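Local coordinates for putative amino acid binding protein (Streptococcus mutans, PDB 4C0R) that probably captures glutathione outside the cell as the solute-binding protein GshT and hands it to the cystine ABC importer TcyBC, at residues E34-K37 and D43-Y46; N105-H110 and Q125-N130. One frame throughout, in Å; residues are numbered along the deposited sequence. Where two conformers were deposited one is given.

Contact 1: E34-K37 and D43-Y46. With CD (cadmium ion), chain D.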
ATOM      1  N   GLU A  34      -9.810  -3.551  14.600  1.00  8.35           N
ATOM      2  CA  GLU A  34      -9.332  -4.174  15.843  1.00  8.47           C
ATOM      3  C   GLU A  34      -8.739  -3.141  16.798  1.00 10.18           C
ATOM      4  O   GLU A  34      -9.030  -3.177  17.993  1.00  8.83           O
ATOM      5  CB  GLU A  34      -8.323  -5.266  15.525  1.00  9.00           C
ATOM      6  CG  GLU A  34      -7.945  -6.139  16.716  1.00 14.36           C
ATOM      7  CD  GLU A  34      -9.044  -7.113  17.125  1.00 24.49           C
ATOM      8  OE1 GLU A  34      -9.849  -7.508  16.250  1.00 25.01           O
ATOM      9  OE2 GLU A  34      -9.075  -7.438  18.317  1.00 29.16           O
ATOM     10  N   VAL A  35      -7.972  -2.207  16.280  1.00  7.01           N
ATOM     11  CA  VAL A  35      -7.466  -1.101  17.103  1.00  6.47           C
ATOM     12  C   VAL A  35      -8.603  -0.377  17.835  1.00  8.96           C
ATOM     13  O   VAL A  35      -8.531  -0.083  19.029  1.00  9.75           O
ATOM     14  CB  VAL A  35      -6.661  -0.116  16.234  1.00  8.19           C
ATOM     15  CG1 VAL A  35      -6.472   1.224  16.909  1.00  7.66           C
ATOM     16  CG2 VAL A  35      -5.332  -0.776  15.829  1.00  7.61           C
ATOM     17  N   PHE A  36      -9.607  -0.008  17.087  1.00  7.67           N
ATOM     18  CA  PHE A  36     -10.667   0.828  17.610  1.00 10.33           C
ATOM     19  C   PHE A  36     -11.748   0.081  18.430  1.00 11.67           C
ATOM     20  O   PHE A  36     -12.587   0.746  19.063  1.00 11.66           O
ATOM     21  CB  PHE A  36     -11.223   1.704  16.491  1.00  8.58           C
ATOM     22  CG  PHE A  36     -10.306   2.821  16.119  1.00  8.06           C
ATOM     23  CD1 PHE A  36     -10.154   3.917  16.941  1.00 11.84           C
ATOM     24  CD2 PHE A  36      -9.493   2.720  14.987  1.00 11.04           C
ATOM     25  CE1 PHE A  36      -9.264   4.940  16.611  1.00 10.47           C
ATOM     26  CE2 PHE A  36      -8.588   3.728  14.659  1.00 10.00           C
ATOM     27  CZ  PHE A  36      -8.452   4.839  15.478  1.00  8.39           C
ATOM     28  N   LYS A  37     -11.703  -1.243  18.457  1.00  9.32           N
ATOM     29  CA  LYS A  37     -12.614  -2.014  19.323  1.00 11.31           C
ATOM     30  C   LYS A  37     -12.485  -1.581  20.758  1.00 12.71           C
ATOM     31  O   LYS A  37     -13.491  -1.623  21.528  1.00 13.86           O
ATOM     32  CB  LYS A  37     -12.275  -3.502  19.296  1.00 19.91           C
ATOM     33  CG  LYS A  37     -13.055  -4.363  18.423  1.00 19.91           C
ATOM     34  CD  LYS A  37     -12.668  -5.850  18.763  1.00 19.91           C
ATOM     35  N   ASP A  43     -15.533   6.799  17.382  1.00 11.13           N
ATOM     36  CA  ASP A  43     -16.356   5.984  16.496  1.00 12.22           C
ATOM     37  C   ASP A  43     -15.837   6.231  15.084  1.00 11.72           C
ATOM     38  O   ASP A  43     -15.894   7.371  14.589  1.00 13.45           O
ATOM     39  CB  ASP A  43     -17.825   6.394  16.554  1.00 11.22           C
ATOM     40  CG  ASP A  43     -18.536   5.896  17.801  1.00 13.90           C
ATOM     41  OD1 ASP A  43     -17.983   4.986  18.470  1.00 13.83           O
ATOM     42  OD2 ASP A  43     -19.659   6.425  18.096  1.00 12.89           O
ATOM     43  N   VAL A  44     -15.357   5.164  14.434  1.00 10.81           N
ATOM     44  CA  VAL A  44     -14.695   5.301  13.144  1.00 11.49           C
ATOM     45  C   VAL A  44     -15.688   5.032  12.021  1.00  9.33           C
ATOM     46  O   VAL A  44     -16.536   4.126  12.098  1.00 12.89           O
ATOM     47  CB  VAL A  44     -13.535   4.295  13.050  1.00 11.60           C
ATOM     48  CG1 VAL A  44     -12.715   4.505  11.766  1.00 11.66           C
ATOM     49  CG2 VAL A  44     -12.637   4.433  14.253  1.00 16.55           C
ATOM     50  N   LYS A  45     -15.547   5.857  10.994  1.00 10.26           N
ATOM     51  CA  LYS A  45     -16.212   5.682   9.718  0.57 12.39           C
ATOM     52  C   LYS A  45     -15.160   5.348   8.699  1.00  9.88           C
ATOM     53  O   LYS A  45     -14.138   6.018   8.634  1.00 13.10           O
ATOM     54  CB  LYS A  45     -16.946   6.944   9.320  0.57 14.40           C
ATOM     55  CG  LYS A  45     -18.070   7.280  10.285  0.57 22.86           C
ATOM     56  CD  LYS A  45     -18.971   8.341   9.719  0.57 27.15           C
ATOM     57  CE  LYS A  45     -20.422   8.069  10.086  0.57 33.73           C
ATOM     58  NZ  LYS A  45     -21.168   9.343  10.312  0.57 29.95           N
ATOM     59  N   TYR A  46     -15.410   4.304   7.927  1.00 11.45           N
ATOM     60  CA  TYR A  46     -14.470   3.848   6.923  1.00 11.25           C
ATOM     61  C   TYR A  46     -15.008   4.295   5.565  1.00 10.79           C
ATOM     62  O   TYR A  46     -16.097   3.852   5.159  1.00 13.92           O
ATOM     63  CB  TYR A  46     -14.374   2.311   7.013  1.00 12.30           C
ATOM     64  CG  TYR A  46     -13.892   1.887   8.364  1.00 13.66           C
ATOM     65  CD1 TYR A  46     -14.789   1.700   9.418  1.00 12.44           C
ATOM     66  CD2 TYR A  46     -12.527   1.781   8.635  1.00 13.58           C
ATOM     67  CE1 TYR A  46     -14.320   1.379  10.709  1.00 14.02           C
ATOM     68  CE2 TYR A  46     -12.056   1.481   9.918  1.00 12.59           C
ATOM     69  CZ  TYR A  46     -12.940   1.255  10.931  1.00 12.62           C
ATOM     70  OH  TYR A  46     -12.451   1.012  12.206  1.00 11.64           O
TER
HETATM   71 CD    CD D1240     -18.398   4.208  20.533  0.88 10.92          CD
HETATM   72  O   HOH W   1     -16.092   3.904  20.497  1.00 13.92           O
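Val44 meets Phe36 where helix 27-36 packs on strand 42-48, a helix-against-sheet layer in one lobe of the periplasmic-binding-protein fold of family 3 solute-binding proteins. The strand pairs in parallel with strand 3-9, and the helix between them in sequence makes this part of a beta-alpha-beta crossover.

Asp43 starts the segment facing away from the helix. Its OD1 binds a cadmium ion at 2.2 Å, a site that Asp2 and a water also join.

Val44 carries the contact. Its CG2 sits over one face of the Phe36 ring, 3.7 Å from the centroid and 21° off the ring normal, a CH-pi approach displaced toward the CG end of the ring. With CG1 anti to the backbone N (chi1 -174°), CG2 is the branch that reaches Phe36, and CG1 lies over a face of the Tyr46 ring instead. Val35 CG1 covers the other face of the phenylalanine, and Phe206, Leu203 and Val207 of helix 201-216 pack around it.

Lys45 touches Thr4 and Thr6 of strand 3-9. The ring of Tyr46 lies along Val44 and also makes a cation-pi contact with Lys33. At its far end the hydroxyl approaches the phenylalanine ring obliquely, with Tyr46 OH 4.4 Å from Phe36 CD2.

Contact 2: N105-H110 and Q125-N130. With CD (cadmium ion), chain F.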
ATOM      1  N   ASN A 105      17.415  -3.326 -13.865  1.00 17.05           N
ATOM      2  CA  ASN A 105      17.902  -2.453 -14.935  1.00 16.45           C
ATOM      3  C   ASN A 105      17.391  -2.827 -16.317  1.00 14.05           C
ATOM      4  O   ASN A 105      17.419  -2.022 -17.230  1.00 14.45           O
ATOM      5  CB  ASN A 105      19.415  -2.399 -14.957  1.00 19.85           C
ATOM      6  CG  ASN A 105      19.997  -1.429 -13.922  1.00 23.31           C
ATOM      7  OD1 ASN A 105      19.301  -0.860 -13.042  1.00 22.43           O
ATOM      8  ND2 ASN A 105      21.302  -1.273 -13.998  1.00 25.87           N
ATOM      9  N   ASP A 106      16.890  -4.041 -16.454  1.00 15.29           N
ATOM     10  CA  ASP A 106      16.368  -4.523 -17.716  1.00 13.28           C
ATOM     11  C   ASP A 106      15.062  -3.807 -18.096  1.00 14.61           C
ATOM     12  O   ASP A 106      14.598  -3.980 -19.209  1.00 14.98           O
ATOM     13  CB  ASP A 106      16.072  -6.023 -17.632  1.00 12.90           C
ATOM     14  CG  ASP A 106      17.322  -6.888 -17.470  1.00 16.57           C
ATOM     15  OD1 ASP A 106      18.420  -6.449 -17.893  1.00 21.75           O
ATOM     16  OD2 ASP A 106      17.209  -8.005 -16.958  1.00 18.23           O
ATOM     17  N   ILE A 107      14.468  -3.014 -17.185  1.00 12.87           N
ATOM     18  CA  ILE A 107      13.245  -2.305 -17.512  1.00 13.92           C
ATOM     19  C   ILE A 107      13.542  -1.184 -18.482  1.00 14.65           C
ATOM     20  O   ILE A 107      12.628  -0.616 -19.103  1.00 12.53           O
ATOM     21  CB  ILE A 107      12.523  -1.708 -16.262  1.00 13.59           C
ATOM     22  CG1 ILE A 107      13.382  -0.646 -15.579  1.00 12.01           C
ATOM     23  CG2 ILE A 107      12.127  -2.855 -15.331  1.00 13.65           C
ATOM     24  CD1 ILE A 107      12.752  -0.024 -14.321  1.00 12.96           C
ATOM     25  N   ALA A 108      14.820  -0.844 -18.611  1.00 13.96           N
ATOM     26  CA  ALA A 108      15.183   0.295 -19.478  1.00 15.67           C
ATOM     27  C   ALA A 108      14.604   0.063 -20.883  1.00 12.92           C
ATOM     28  O   ALA A 108      14.731  -1.031 -21.451  1.00 14.74           O
ATOM     29  CB  ALA A 108      16.702   0.464 -19.537  1.00 14.57           C
ATOM     30  N   GLY A 109      13.968   1.097 -21.416  1.00 15.79           N
ATOM     31  CA  GLY A 109      13.372   1.047 -22.733  1.00 15.13           C
ATOM     32  C   GLY A 109      11.980   0.432 -22.846  1.00 16.92           C
ATOM     33  O   GLY A 109      11.357   0.427 -23.910  1.00 21.20           O
ATOM     34  N   HIS A 110      11.473  -0.106 -21.729  1.00 12.55           N
ATOM     35  CA  HIS A 110      10.194  -0.773 -21.711  1.00 13.79           C
ATOM     36  C   HIS A 110       9.066   0.154 -21.171  1.00 14.39           C
ATOM     37  O   HIS A 110       9.326   1.240 -20.647  1.00 18.62           O
ATOM     38  CB  HIS A 110      10.322  -2.024 -20.866  1.00 13.96           C
ATOM     39  CG  HIS A 110      11.097  -3.138 -21.512  1.00 13.56           C
ATOM     40  ND1 HIS A 110      12.424  -3.383 -21.219  1.00 17.92           N
ATOM     41  CD2 HIS A 110      10.705  -4.146 -22.339  1.00 15.27           C
ATOM     42  CE1 HIS A 110      12.828  -4.466 -21.865  1.00 15.20           C
ATOM     43  NE2 HIS A 110      11.802  -4.956 -22.539  1.00 11.86           N
ATOM     44  N   GLN A 125      11.124   7.732 -12.048  1.00 14.66           N
ATOM     45  CA  GLN A 125      11.670   9.012 -12.564  1.00 16.41           C
ATOM     46  C   GLN A 125      13.146   9.096 -12.278  1.00 17.00           C
ATOM     47  O   GLN A 125      13.923   9.627 -13.114  1.00 17.11           O
ATOM     48  CB  GLN A 125      10.938  10.215 -11.983  1.00 16.18           C
ATOM     49  CG  GLN A 125       9.546  10.339 -12.494  1.00 14.28           C
ATOM     50  CD  GLN A 125       8.688  11.342 -11.757  1.00 18.97           C
ATOM     51  OE1 GLN A 125       8.865  11.594 -10.551  1.00 18.84           O
ATOM     52  NE2 GLN A 125       7.732  11.888 -12.472  1.00 24.05           N
ATOM     53  N   LYS A 126      13.566   8.642 -11.101  1.00 15.29           N
ATOM     54  CA  LYS A 126      14.999   8.557 -10.776  1.00 16.31           C
ATOM     55  C   LYS A 126      15.727   7.609 -11.690  1.00 17.64           C
ATOM     56  O   LYS A 126      16.849   7.860 -12.116  1.00 18.52           O
ATOM     57  CB  LYS A 126      15.229   8.197  -9.319  1.00 19.58           C
ATOM     58  CG  LYS A 126      16.668   7.929  -8.985  1.00 26.62           C
ATOM     59  N   PHE A 127      15.104   6.477 -11.985  1.00 15.14           N
ATOM     60  CA  PHE A 127      15.721   5.524 -12.876  1.00 15.19           C
ATOM     61  C   PHE A 127      15.938   6.184 -14.237  1.00 17.86           C
ATOM     62  O   PHE A 127      16.962   5.977 -14.906  1.00 20.14           O
ATOM     63  CB  PHE A 127      14.809   4.304 -13.054  1.00 14.95           C
ATOM     64  CG  PHE A 127      15.347   3.281 -14.010  1.00 14.44           C
ATOM     65  CD1 PHE A 127      15.121   3.383 -15.367  1.00 14.23           C
ATOM     66  CD2 PHE A 127      16.120   2.211 -13.531  1.00 16.62           C
ATOM     67  CE1 PHE A 127      15.650   2.412 -16.241  1.00 16.76           C
ATOM     68  CE2 PHE A 127      16.634   1.275 -14.379  1.00 17.91           C
ATOM     69  CZ  PHE A 127      16.396   1.378 -15.746  1.00 15.46           C
ATOM     70  N   ASN A 128      14.982   6.984 -14.679  1.00 15.36           N
ATOM     71  CA  ASN A 128      15.114   7.569 -15.985  1.00 16.85           C
ATOM     72  C   ASN A 128      16.214   8.635 -16.013  1.00 20.16           C
ATOM     73  O   ASN A 128      16.908   8.780 -17.026  1.00 24.08           O
ATOM     74  CB  ASN A 128      13.783   8.117 -16.463  1.00 19.41           C
ATOM     75  CG  ASN A 128      12.869   7.023 -16.962  1.00 17.48           C
ATOM     76  OD1 ASN A 128      13.325   5.899 -17.202  1.00 16.51           O
ATOM     77  ND2 ASN A 128      11.607   7.364 -17.210  1.00 18.12           N
ATOM     78  N   LYS A 129      16.408   9.358 -14.915  1.00 21.96           N
ATOM     79  CA  LYS A 129      17.534  10.298 -14.854  1.00 20.80           C
ATOM     80  C   LYS A 129      18.866   9.560 -15.024  1.00 25.56           C
ATOM     81  O   LYS A 129      19.807  10.115 -15.599  1.00 27.26           O
ATOM     82  CB  LYS A 129      17.503  11.124 -13.551  1.00 21.00           C
ATOM     83  N   ASN A 130      18.940   8.310 -14.570  1.00 21.89           N
ATOM     84  CA  ASN A 130      20.151   7.464 -14.677  1.00 21.22           C
ATOM     85  C   ASN A 130      20.285   6.716 -15.968  1.00 24.30           C
ATOM     86  O   ASN A 130      21.354   6.139 -16.233  1.00 28.54           O
ATOM     87  CB  ASN A 130      20.191   6.363 -13.601  1.00 19.69           C
ATOM     88  CG  ASN A 130      20.552   6.869 -12.293  1.00 19.69           C
ATOM     89  OD1 ASN A 130      20.127   7.955 -11.946  1.00 19.69           O
ATOM     90  ND2 ASN A 130      21.359   6.112 -11.519  1.00 19.69           N
TER
HETATM   91 CD    CD F1242      11.473  -6.791 -23.609  0.80 15.21          CD
HETATM   92  O   HOH W   2      12.281  -6.709 -25.806  1.00 11.47           O
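Phe127 has by far the most surface buried here, and its ring reaches from helix 120-130 to the 3-10 segment and turn of residues 105-110. The helix packs against the loop that leads into strand 111-114, at the end of one lobe of the solute-binding fold. CG of Phe127 stands anti to its backbone N, which sends the ring off the helix and toward the loop.

Ile107 takes one face of that ring. Its CG1 lies 3.9 Å from the ring centroid, 23° off the normal, in a CH-pi contact displaced toward the rim where CZ sits at 3.6 Å from Ile107 CG1. The two side chains run past each other in opposite directions, and CD1 of Ile107 continues the cover to 4.1 Å from Phe127 CD2. A chi1 of 64° places CG1 between the backbone N and carbonyl carbon of Ile107, and an extended chi2 carries CD1 along the ring.

Asn105 and Ala108 work at the edge. Asn105 OD1 comes 3.7 Å from Phe127 CE2, its amide plane turned 68° from the ring, and Ala108 CB lies 3.9 Å from Phe127 CZ. Tyr104 meets the same ring edge-to-face and His131 stacks on it.

Behind this packing, a type II turn from Ile107 to His110 closes with His110 N bonded to Ile107 O, and Gly109 takes the positive phi that the turn needs. On the side remote from helix 120-130, His110 NE2 binds a cadmium ion together with Asp100 and a water. The join thus rests on fit of shape round one ring, while a polar group of the helix such as the Asn128 amide, whose OD1 accepts Val136 N, is satisfied outside it.

How the contacts relate
Contact 1 is complete in sequence before contact 2 starts. Their centres are about 42 Å apart and their nearest atoms about 30 Å, one toward each end of the molecule, and they share no helix or strand. Contact 1 belongs to the layer built on the sheet containing strands 3-9 and 42-48; contact 2 lies beside the parallel pair 111-114 and 137-140, in the other lobe. Oxidized glutathione is bound between the lobes, and the side chain of Ile107 in contact 2 is about 14 Å from it. Both contacts are thus packing within separate lobes, and each includes one cadmium ligand, Asp43 in contact 1 and His110 in contact 2.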